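Local coordinates for protein carboxyl esterase NP (Bacillus subtilis, PDB 4CCW) that hydrolyses carboxylic esters to an alcohol and a carboxylate, as an alpha/beta hydrolase-fold carboxylesterase also known as naproxen esterase, at residues Tyr71-Asp76 and Tyr282-Val287; Val86-Asp91 and Leu128-Leu133; Glu98-Ser101 and Asp106-Asn109; Lys269-Gly272 and Met277-Pro280. All coordinates share one frame; numbering follows the deposited sequence.

Contact 1 (Tyr71-Asp76 and Tyr282-Val287)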
loop_
_atom_site.group_PDB
_atom_site.type_symbol
_atom_site.label_atom_id
_atom_site.label_comp_id
_atom_site.label_asym_id
_atom_site.label_seq_id
_atom_site.Cartn_x
_atom_site.Cartn_y
_atom_site.Cartn_z
ATOM N N TYR A 71 -5.394 -6.183 8.460
ATOM C CA TYR A 71 -6.075 -6.824 9.602
ATOM C C TYR A 71 -5.443 -6.589 10.990
ATOM O O TYR A 71 -6.180 -6.565 11.979
ATOM C CB TYR A 71 -6.364 -8.322 9.353
ATOM C CG TYR A 71 -5.143 -9.212 9.283
ATOM C CD1 TYR A 71 -4.574 -9.740 10.438
ATOM C CD2 TYR A 71 -4.555 -9.530 8.053
ATOM C CE1 TYR A 71 -3.445 -10.544 10.378
ATOM C CE2 TYR A 71 -3.437 -10.344 7.979
ATOM C CZ TYR A 71 -2.880 -10.841 9.138
ATOM O OH TYR A 71 -1.768 -11.641 9.074
ATOM N N PRO A 72 -4.104 -6.393 11.073
ATOM C CA PRO A 72 -3.501 -6.172 12.397
ATOM C C PRO A 72 -3.611 -4.737 12.904
ATOM O O PRO A 72 -3.223 -4.451 14.041
ATOM C CB PRO A 72 -2.015 -6.490 12.175
ATOM C CG PRO A 72 -1.902 -7.076 10.807
ATOM C CD PRO A 72 -3.069 -6.558 10.038
ATOM N N ASN A 73 -4.121 -3.847 12.065
ATOM C CA ASN A 73 -4.039 -2.413 12.334
ATOM C C ASN A 73 -5.413 -1.791 12.391
ATOM O O ASN A 73 -5.600 -0.740 12.999
ATOM C CB ASN A 73 -3.234 -1.702 11.237
ATOM C CG ASN A 73 -2.022 -2.488 10.794
ATOM O OD1 ASN A 73 -2.048 -3.132 9.737
ATOM N ND2 ASN A 73 -0.959 -2.471 11.608
ATOM N N ILE A 74 -6.377 -2.448 11.757
ATOM C CA ILE A 74 -7.662 -1.823 11.492
ATOM C C ILE A 74 -8.525 -1.606 12.748
ATOM O O ILE A 74 -9.275 -0.640 12.805
ATOM C CB ILE A 74 -8.444 -2.559 10.376
ATOM C CG1 ILE A 74 -9.612 -1.698 9.863
ATOM C CG2 ILE A 74 -8.925 -3.927 10.848
ATOM C CD1 ILE A 74 -9.187 -0.436 9.140
ATOM N N ALA A 75 -8.408 -2.477 13.753
ATOM C CA ALA A 75 -9.182 -2.292 15.001
ATOM C C ALA A 75 -8.803 -0.995 15.722
ATOM O O ALA A 75 -9.682 -0.253 16.175
ATOM C CB ALA A 75 -9.022 -3.485 15.930
ATOM N N ASP A 76 -7.499 -0.727 15.815
ATOM C CA ASP A 76 -6.984 0.511 16.416
ATOM C C ASP A 76 -7.300 1.739 15.550
ATOM O O ASP A 76 -7.876 2.709 16.040
ATOM C CB ASP A 76 -5.468 0.431 16.649
ATOM C CG ASP A 76 -5.089 -0.309 17.931
ATOM O OD1 ASP A 76 -5.958 -0.560 18.798
ATOM O OD2 ASP A 76 -3.888 -0.633 18.073
ATOM N N TYR A 282 3.338 -1.314 18.019
ATOM C CA TYR A 282 4.125 -0.087 17.945
ATOM C C TYR A 282 3.645 0.789 16.806
ATOM O O TYR A 282 3.444 1.985 16.979
ATOM C CB TYR A 282 5.627 -0.356 17.763
ATOM C CG TYR A 282 6.408 0.941 17.695
ATOM C CD1 TYR A 282 6.620 1.701 18.844
ATOM C CD2 TYR A 282 6.884 1.436 16.475
ATOM C CE1 TYR A 282 7.305 2.904 18.793
ATOM C CE2 TYR A 282 7.569 2.641 16.413
ATOM C CZ TYR A 282 7.780 3.366 17.568
ATOM O OH TYR A 282 8.453 4.562 17.506
ATOM N N VAL A 283 3.489 0.182 15.632
ATOM C CA VAL A 283 3.140 0.935 14.422
ATOM C C VAL A 283 1.760 1.590 14.539
ATOM O O VAL A 283 1.582 2.767 14.170
ATOM C CB VAL A 283 3.258 0.050 13.171
ATOM C CG1 VAL A 283 2.712 0.771 11.947
ATOM C CG2 VAL A 283 4.720 -0.327 12.952
ATOM N N ASN A 284 0.797 0.838 15.073
ATOM C CA ASN A 284 -0.543 1.365 15.311
ATOM C C ASN A 284 -0.528 2.658 16.127
ATOM O O ASN A 284 -1.088 3.649 15.692
ATOM C CB ASN A 284 -1.434 0.340 16.024
ATOM C CG ASN A 284 -1.811 -0.829 15.132
ATOM O OD1 ASN A 284 -1.479 -0.853 13.951
ATOM N ND2 ASN A 284 -2.511 -1.809 15.704
ATOM N N GLU A 285 0.117 2.627 17.299
ATOM C CA GLU A 285 0.189 3.795 18.198
ATOM C C GLU A 285 0.982 4.944 17.582
ATOM O O GLU A 285 0.605 6.117 17.721
ATOM C CB GLU A 285 0.813 3.414 19.552
ATOM C CG GLU A 285 0.852 4.546 20.581
ATOM C CD GLU A 285 2.001 5.543 20.396
ATOM O OE1 GLU A 285 3.043 5.190 19.811
ATOM O OE2 GLU A 285 1.868 6.699 20.868
ATOM N N ARG A 286 2.086 4.602 16.924
ATOM C CA ARG A 286 2.987 5.602 16.358
ATOM C C ARG A 286 2.265 6.440 15.309
ATOM O O ARG A 286 2.385 7.653 15.297
ATOM C CB ARG A 286 4.236 4.940 15.757
ATOM C CG ARG A 286 5.226 5.914 15.120
ATOM C CD ARG A 286 5.835 6.835 16.163
ATOM N NE ARG A 286 6.624 7.958 15.639
ATOM C CZ ARG A 286 6.177 9.212 15.508
ATOM N NH1 ARG A 286 4.923 9.524 15.824
ATOM N NH2 ARG A 286 6.989 10.165 15.054
ATOM N N VAL A 287 1.529 5.775 14.426
ATOM C CA VAL A 287 0.769 6.465 13.385
ATOM C C VAL A 287 -0.330 7.325 14.001
ATOM O O VAL A 287 -0.519 8.488 13.617
ATOM C CB VAL A 287 0.182 5.472 12.361
ATOM C CG1 VAL A 287 -0.864 6.161 11.492
ATOM C CG2 VAL A 287 1.285 4.872 11.500
#
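In the alpha/beta hydrolase fold, N284 of helix 280-291 hydrogen-bonds to the P72-N73 loop and to D76 in the first turn of helix 74-80. Its ND2 gives one N-H to the backbone O of P72 at 3.2 Å, nearly straight (175°), in both the amide plane and the carbonyl plane and on a lone pair. The other N-H turns to OD2 of D76, 3.0 Å away, a more bent bond that meets the oxygen from above the carboxylate plane. The opposite end of the amide works as acceptor: OD1 takes ND2 of N73 at 2.9 Å, the two amides standing almost perpendicular. CG of N284 lies beside its backbone N (chi1 -70°), which carries this buried amide across the gap with both its donor and acceptor ends engaged. An alanine here would probably leave P72 O and D76 OD2 without their shared donor, take from N73 ND2 one of its two acceptors, and open a gap between the segments. Around the contact, N73 also bonds S276 O, and N284 O receives W77 NE1 of helix 74-80. On another face of helix 280-291, R286 forms salt bridges with E264 and E266 of strand 263-268.

Contact 2 (Val86-Asp91 and Leu128-Leu133)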
loop_
_atom_site.group_PDB
_atom_site.type_symbol
_atom_site.label_atom_id
_atom_site.label_comp_id
_atom_site.label_asym_id
_atom_site.label_seq_id
_atom_site.Cartn_x
_atom_site.Cartn_y
_atom_site.Cartn_z
ATOM N N VAL A 86 -8.371 0.916 0.273
ATOM C CA VAL A 86 -8.591 0.973 -1.177
ATOM C C VAL A 86 -7.663 0.008 -1.923
ATOM O O VAL A 86 -6.438 0.066 -1.747
ATOM C CB VAL A 86 -8.330 2.398 -1.690
ATOM C CG1 VAL A 86 -8.465 2.453 -3.205
ATOM C CG2 VAL A 86 -9.276 3.392 -1.007
ATOM N N ASP A 87 -8.233 -0.857 -2.766
ATOM C CA ASP A 87 -7.418 -1.756 -3.595
ATOM C C ASP A 87 -6.849 -0.974 -4.772
ATOM O O ASP A 87 -7.602 -0.417 -5.570
ATOM C CB ASP A 87 -8.215 -2.963 -4.103
ATOM C CG ASP A 87 -8.286 -4.111 -3.106
ATOM O OD1 ASP A 87 -7.600 -4.087 -2.068
ATOM O OD2 ASP A 87 -9.058 -5.064 -3.363
ATOM N N ILE A 88 -5.518 -0.910 -4.854
ATOM C CA ILE A 88 -4.828 -0.142 -5.897
ATOM C C ILE A 88 -5.134 -0.689 -7.285
ATOM O O ILE A 88 -4.943 -1.882 -7.569
ATOM C CB ILE A 88 -3.297 -0.068 -5.653
ATOM C CG1 ILE A 88 -3.002 0.647 -4.333
ATOM C CG2 ILE A 88 -2.586 0.626 -6.808
ATOM C CD1 ILE A 88 -1.589 0.402 -3.832
ATOM N N ILE A 89 -5.605 0.203 -8.148
ATOM C CA ILE A 89 -5.983 -0.157 -9.498
ATOM C C ILE A 89 -4.798 -0.706 -10.288
ATOM O O ILE A 89 -3.716 -0.115 -10.286
ATOM C CB ILE A 89 -6.651 1.037 -10.227
ATOM C CG1 ILE A 89 -7.426 0.561 -11.455
ATOM C CG2 ILE A 89 -5.630 2.117 -10.572
ATOM C CD1 ILE A 89 -8.854 0.168 -11.156
ATOM N N GLY A 90 -5.013 -1.845 -10.946
ATOM C CA GLY A 90 -3.977 -2.528 -11.726
ATOM C C GLY A 90 -3.151 -3.569 -10.973
ATOM O O GLY A 90 -2.472 -4.389 -11.597
ATOM N N ASP A 91 -3.206 -3.543 -9.643
ATOM C CA ASP A 91 -2.447 -4.487 -8.808
ATOM C C ASP A 91 -3.293 -5.743 -8.533
ATOM O O ASP A 91 -4.494 -5.763 -8.809
ATOM C CB ASP A 91 -2.003 -3.808 -7.492
ATOM C CG ASP A 91 -0.936 -4.594 -6.744
ATOM O OD1 ASP A 91 -0.178 -5.366 -7.368
ATOM O OD2 ASP A 91 -0.839 -4.439 -5.510
ATOM N N LEU A 128 1.732 1.596 2.462
ATOM C CA LEU A 128 2.927 0.787 2.619
ATOM C C LEU A 128 3.380 0.294 1.246
ATOM O O LEU A 128 2.543 0.004 0.374
ATOM C CB LEU A 128 2.672 -0.377 3.595
ATOM C CG LEU A 128 3.840 -1.300 3.954
ATOM C CD1 LEU A 128 3.850 -1.633 5.444
ATOM C CD2 LEU A 128 3.796 -2.560 3.104
ATOM N N SER A 129 4.701 0.199 1.052
ATOM C CA SER A 129 5.262 -0.350 -0.211
ATOM C C SER A 129 4.701 0.417 -1.424
ATOM O O SER A 129 4.759 1.640 -1.452
ATOM C CB SER A 129 5.038 -1.884 -0.286
ATOM O OG SER A 129 4.934 -2.399 -1.623
ATOM N N LEU A 130 4.125 -0.281 -2.400
ATOM C CA LEU A 130 3.478 0.384 -3.548
ATOM C C LEU A 130 2.541 1.528 -3.138
ATOM O O LEU A 130 2.588 2.625 -3.718
ATOM C CB LEU A 130 2.738 -0.655 -4.411
ATOM C CG LEU A 130 2.078 -0.154 -5.697
ATOM C CD1 LEU A 130 3.106 0.524 -6.597
ATOM C CD2 LEU A 130 1.377 -1.306 -6.419
ATOM N N GLY A 131 1.720 1.271 -2.120
ATOM C CA GLY A 131 0.780 2.252 -1.574
ATOM C C GLY A 131 1.467 3.488 -1.021
ATOM O O GLY A 131 0.910 4.573 -1.081
ATOM N N GLY A 132 2.672 3.316 -0.483
ATOM C CA GLY A 132 3.464 4.458 0.024
ATOM C C GLY A 132 3.907 5.368 -1.123
ATOM O O GLY A 132 3.930 6.593 -0.987
ATOM N N LEU A 133 4.252 4.752 -2.255
ATOM C CA LEU A 133 4.678 5.467 -3.455
ATOM C C LEU A 133 3.507 6.249 -4.049
ATOM O O LEU A 133 3.654 7.447 -4.352
ATOM C CB LEU A 133 5.280 4.488 -4.476
ATOM C CG LEU A 133 5.538 4.923 -5.923
ATOM C CD1 LEU A 133 6.367 6.206 -6.019
ATOM C CD2 LEU A 133 6.235 3.752 -6.635
#
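The carbonyl oxygen of I88 is gripped by two donors, the backbone N of D91 at 3.2 Å and ND2 of N93, and the first of these closes a type II turn over I88-D91. G90 takes the third position of the turn with positive phi (91°), where the carbonyl of I89 leaves little room for a beta carbon. This turn faces the start of helix 130-141, and the approach to that helix fits the nucleophile elbow (GxSxG) of alpha/beta hydrolases: strand 123-128 ends, S129 sits in a strained conformation at the bend, and the helix begins. S129 lines the pocket holding (2-hydroxyethoxy)acetic acid, and its OG bonds A63 N. Its place at the bend is that of the nucleophile in such elbows, and it is probably the nucleophile here.

Across the contact the packing is mostly apolar. CD1 of I88 reaches to CA of G131 at 3.8 Å, lying against bare helix backbone. A beta carbon on G131 would merely touch this methyl; the crowding would come from L128 O. The same CD1 lies 4.2 Å from CG of L130, whose CG stands opposite the backbone N (chi1 -176°), a torsion that sends CG and CD2 out to I88 and D91. D91 comes from the other direction to meet it. The carboxylate of D91 has its polar tie outside this pair, OD2 accepting the backbone N of L64 in the ligand pocket, so the leucine merely touches an oxygen already held: CD2 of L130 lies 3.9 Å from OD2 of D91.

Contact 3 (Glu98-Ser101 and Asp106-Asn109)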
loop_
_atom_site.group_PDB
_atom_site.type_symbol
_atom_site.label_atom_id
_atom_site.label_comp_id
_atom_site.label_asym_id
_atom_site.label_seq_id
_atom_site.Cartn_x
_atom_site.Cartn_y
_atom_site.Cartn_z
ATOM N N GLU A 98 -9.473 -0.446 -16.196
ATOM C CA GLU A 98 -9.904 -0.198 -17.569
ATOM C C GLU A 98 -9.118 0.966 -18.137
ATOM O O GLU A 98 -8.957 1.993 -17.465
ATOM C CB GLU A 98 -11.391 0.141 -17.630
ATOM C CG GLU A 98 -12.331 -0.983 -17.236
ATOM C CD GLU A 98 -13.785 -0.593 -17.416
ATOM O OE1 GLU A 98 -14.254 -0.540 -18.574
ATOM O OE2 GLU A 98 -14.464 -0.340 -16.400
ATOM N N ASN A 99 -8.652 0.805 -19.376
ATOM C CA ASN A 99 -7.904 1.836 -20.104
ATOM C C ASN A 99 -6.837 2.539 -19.263
ATOM O O ASN A 99 -6.782 3.769 -19.193
ATOM C CB ASN A 99 -8.858 2.837 -20.776
ATOM C CG ASN A 99 -9.679 2.206 -21.890
ATOM O OD1 ASN A 99 -9.225 1.280 -22.570
ATOM N ND2 ASN A 99 -10.897 2.707 -22.087
ATOM N N LEU A 100 -5.988 1.735 -18.629
ATOM C CA LEU A 100 -4.984 2.240 -17.690
ATOM C C LEU A 100 -3.583 2.214 -18.302
ATOM O O LEU A 100 -2.989 1.143 -18.476
ATOM C CB LEU A 100 -5.030 1.416 -16.393
ATOM C CG LEU A 100 -4.037 1.668 -15.252
ATOM C CD1 LEU A 100 -4.328 2.970 -14.523
ATOM C CD2 LEU A 100 -4.084 0.503 -14.283
ATOM N N SER A 101 -3.058 3.399 -18.616
ATOM C CA SER A 101 -1.711 3.512 -19.193
ATOM C C SER A 101 -0.587 3.288 -18.183
ATOM O O SER A 101 0.488 2.816 -18.551
ATOM C CB SER A 101 -1.514 4.859 -19.884
ATOM O OG SER A 101 -0.336 4.827 -20.676
ATOM N N ASP A 106 -1.948 9.481 -14.338
ATOM C CA ASP A 106 -3.128 8.608 -14.336
ATOM C C ASP A 106 -3.455 8.112 -12.937
ATOM O O ASP A 106 -4.595 8.204 -12.497
ATOM C CB ASP A 106 -2.923 7.405 -15.267
ATOM C CG ASP A 106 -2.987 7.775 -16.743
ATOM O OD1 ASP A 106 -3.620 8.790 -17.096
ATOM O OD2 ASP A 106 -2.394 7.041 -17.558
ATOM N N TYR A 107 -2.448 7.588 -12.238
ATOM C CA TYR A 107 -2.658 7.075 -10.893
ATOM C C TYR A 107 -3.144 8.136 -9.893
ATOM O O TYR A 107 -4.003 7.848 -9.070
ATOM C CB TYR A 107 -1.399 6.360 -10.388
ATOM C CG TYR A 107 -1.148 4.985 -11.015
ATOM C CD1 TYR A 107 -2.109 3.970 -10.946
ATOM C CD2 TYR A 107 0.073 4.690 -11.631
ATOM C CE1 TYR A 107 -1.863 2.707 -11.492
ATOM C CE2 TYR A 107 0.328 3.436 -12.177
ATOM C CZ TYR A 107 -0.636 2.448 -12.104
ATOM O OH TYR A 107 -0.372 1.203 -12.652
ATOM N N ALA A 108 -2.602 9.353 -9.955
ATOM C CA ALA A 108 -3.093 10.429 -9.088
ATOM C C ALA A 108 -4.552 10.794 -9.403
ATOM O O ALA A 108 -5.346 11.030 -8.488
ATOM C CB ALA A 108 -2.200 11.660 -9.164
ATOM N N ASN A 109 -4.890 10.838 -10.689
ATOM C CA ASN A 109 -6.268 11.088 -11.132
ATOM C C ASN A 109 -7.221 9.955 -10.732
ATOM O O ASN A 109 -8.399 10.197 -10.474
ATOM C CB ASN A 109 -6.338 11.315 -12.648
ATOM C CG ASN A 109 -5.840 12.691 -13.074
ATOM O OD1 ASN A 109 -5.814 13.637 -12.281
ATOM N ND2 ASN A 109 -5.446 12.808 -14.344
#
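D106, in the first turn of helix 104-118, turns its carboxylate toward the loop that precedes the helix, where OD2 comes to 3.3 Å from CB of S101. This is a close carbon-oxygen approach, and the backbone N of S101 stands farther off, 3.9 Å from the same OD2. CG of D106 lies beside its own backbone N (chi1 -73°), a torsion that turns the carboxylate back toward S101; its place in the first turn means that the negative charge would probably be favoured by the helix dipole. D106 N bonds OG1 of T103, the residue just before the helix.

At Y107 the contact becomes apolar. L100 crosses it at about a right angle, and its CD1 touches CE1 of the tyrosine ring at 3.9 Å. The second methyl, CD2, lies 4.1 Å from the Y107 OH, so the forked end of the leucine spans the outer part of the ring on this side. The extended first torsion of L100, with CG opposite the backbone N (chi1 177°), is what carries the fork in from the loop. The tyrosine ring has aromatic company beyond the loop: H134 meets it edge-to-face, and the ring of F220 lies almost parallel to it.

Farther along, A108 packs on N137 and R141 of helix 130-141, while N109 touches R40 and M142. The contact is plain packing of a loop onto the helix it leads into, within the alpha/beta hydrolase fold and away from the ligand pocket. Helix 104-118 is thus laid between the loop following strand 96-97 and helix 130-141.

Contact 4 (Lys269-Gly272 and Met277-Pro280)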
loop_
_atom_site.group_PDB
_atom_site.type_symbol
_atom_site.label_atom_id
_atom_site.label_comp_id
_atom_site.label_asym_id
_atom_site.label_seq_id
_atom_site.Cartn_x
_atom_site.Cartn_y
_atom_site.Cartn_z
ATOM N N LYS A 269 12.780 -0.779 15.203
ATOM C CA LYS A 269 13.475 -1.999 15.621
ATOM C C LYS A 269 12.642 -3.246 15.348
ATOM O O LYS A 269 11.407 -3.197 15.360
ATOM C CB LYS A 269 13.861 -1.925 17.108
ATOM C CG LYS A 269 14.894 -0.853 17.441
ATOM C CD LYS A 269 16.027 -0.797 16.423
ATOM C CE LYS A 269 17.243 -0.050 16.960
ATOM N NZ LYS A 269 17.039 1.424 17.121
ATOM N N ASN A 270 13.328 -4.352 15.071
ATOM C CA ASN A 270 12.692 -5.670 15.011
ATOM C C ASN A 270 11.576 -5.738 13.976
ATOM O O ASN A 270 10.555 -6.403 14.183
ATOM C CB ASN A 270 12.163 -6.078 16.403
ATOM C CG ASN A 270 13.250 -6.117 17.465
ATOM O OD1 ASN A 270 13.087 -5.567 18.573
ATOM N ND2 ASN A 270 14.358 -6.791 17.150
ATOM N N ALA A 271 11.770 -5.031 12.862
ATOM C CA ALA A 271 10.815 -5.049 11.765
ATOM C C ALA A 271 11.560 -4.801 10.463
ATOM O O ALA A 271 12.629 -4.211 10.447
ATOM C CB ALA A 271 9.740 -3.982 11.964
ATOM N N GLY A 272 10.989 -5.286 9.381
ATOM C CA GLY A 272 11.574 -5.090 8.072
ATOM C C GLY A 272 10.576 -4.365 7.208
ATOM O O GLY A 272 9.946 -3.397 7.632
ATOM N N MET A 277 2.749 -5.367 9.865
ATOM C CA MET A 277 2.339 -6.738 10.204
ATOM C C MET A 277 3.279 -7.358 11.229
ATOM O O MET A 277 2.859 -8.196 12.042
ATOM C CB MET A 277 2.249 -7.613 8.931
ATOM C CG MET A 277 1.295 -7.050 7.878
ATOM S SD MET A 277 0.938 -8.040 6.419
ATOM C CE MET A 277 -0.333 -9.120 7.073
ATOM N N GLU A 278 4.536 -6.914 11.223
ATOM C CA GLU A 278 5.529 -7.401 12.188
ATOM C C GLU A 278 5.472 -6.686 13.524
ATOM O O GLU A 278 5.677 -7.303 14.566
ATOM C CB GLU A 278 6.934 -7.303 11.616
ATOM C CG GLU A 278 7.123 -8.139 10.362
ATOM C CD GLU A 278 8.281 -7.650 9.525
ATOM O OE1 GLU A 278 8.524 -6.428 9.493
ATOM O OE2 GLU A 278 8.951 -8.496 8.913
ATOM N N GLN A 279 5.211 -5.386 13.501
ATOM C CA GLN A 279 5.164 -4.648 14.749
ATOM C C GLN A 279 3.871 -3.831 14.861
ATOM O O GLN A 279 3.922 -2.610 14.979
ATOM C CB GLN A 279 6.443 -3.802 14.938
ATOM C CG GLN A 279 7.731 -4.626 15.149
ATOM C CD GLN A 279 7.805 -5.341 16.499
ATOM O OE1 GLN A 279 7.190 -4.916 17.465
ATOM N NE2 GLN A 279 8.577 -6.428 16.568
ATOM N N PRO A 280 2.698 -4.510 14.837
ATOM C CA PRO A 280 1.439 -3.750 14.823
ATOM C C PRO A 280 1.204 -2.905 16.077
ATOM O O PRO A 280 0.720 -1.787 15.957
ATOM C CB PRO A 280 0.360 -4.837 14.702
ATOM C CG PRO A 280 1.007 -6.068 15.235
ATOM C CD PRO A 280 2.445 -5.965 14.813
#
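E278 and G272 form the tight end of this contact, where the backbone N of G272 gives a short, nearly straight bond (2.7 Å, 169°) to OE1 of the glutamate. The carboxylate is met on its syn side, somewhat out of plane. The glutamate gets there by starting beside its backbone N (chi1 -61°) and then running out extended, so that its tip arrives alongside the buried A271-G272 backbone; OE1 also lies 3.5 Å from CA of A271. The methyl of A271 fills the space between the two side chains of the second segment, with its CB 3.7 Å from OE1 of E278 and 3.8 Å from CG of Q279.

Toward the solvent side the grip slackens. Q279, bent at its second torsion, folds its amide back to the N270 carbonyl, and NE2 gives a bond to the backbone O of N270 at 3.1 Å. That donor comes from above the carbonyl plane, away from a lone pair. A leucine in its place would probably leave N270 O without this donor and let the exposed end of the loop move more freely. N270 is exposed, and the long chain of K269 leads away from the contact altogether. The loop is also tied to E242 and H243: N270 N bonds OE2 of E242, and A271 pairs with H243 through the backbone.

The whole forms a compact turn from strand 263-268 into helix 275-278, the position of the histidine loop in alpha/beta hydrolases; H273, the probable proton acceptor of the active site, follows G272 directly.

Two touching pairs organise the set. Contacts 1 and 4, centres 11 Å apart, meet where CE2 of Y71 lies 3.5 Å from CE of M277, so the loop leading into helix 74-80 packs on the short helix that follows H273. Contacts 2 and 3, 13 Å apart between centres, meet where I89 O lies 3.6 Å from CE1 of Y107. Contacts 1 and 3 are on opposite sides of the chain's centre. The active site borders contacts 2 and 4: contact 2 supplies S129 to the ligand pocket, the side chains of L130 and H273 are about 8 Å apart, and G272 of contact 4 directly precedes H273. Contacts 2 and 4 do not touch; their nearest atoms are about 6 Å apart and their centres 20 Å.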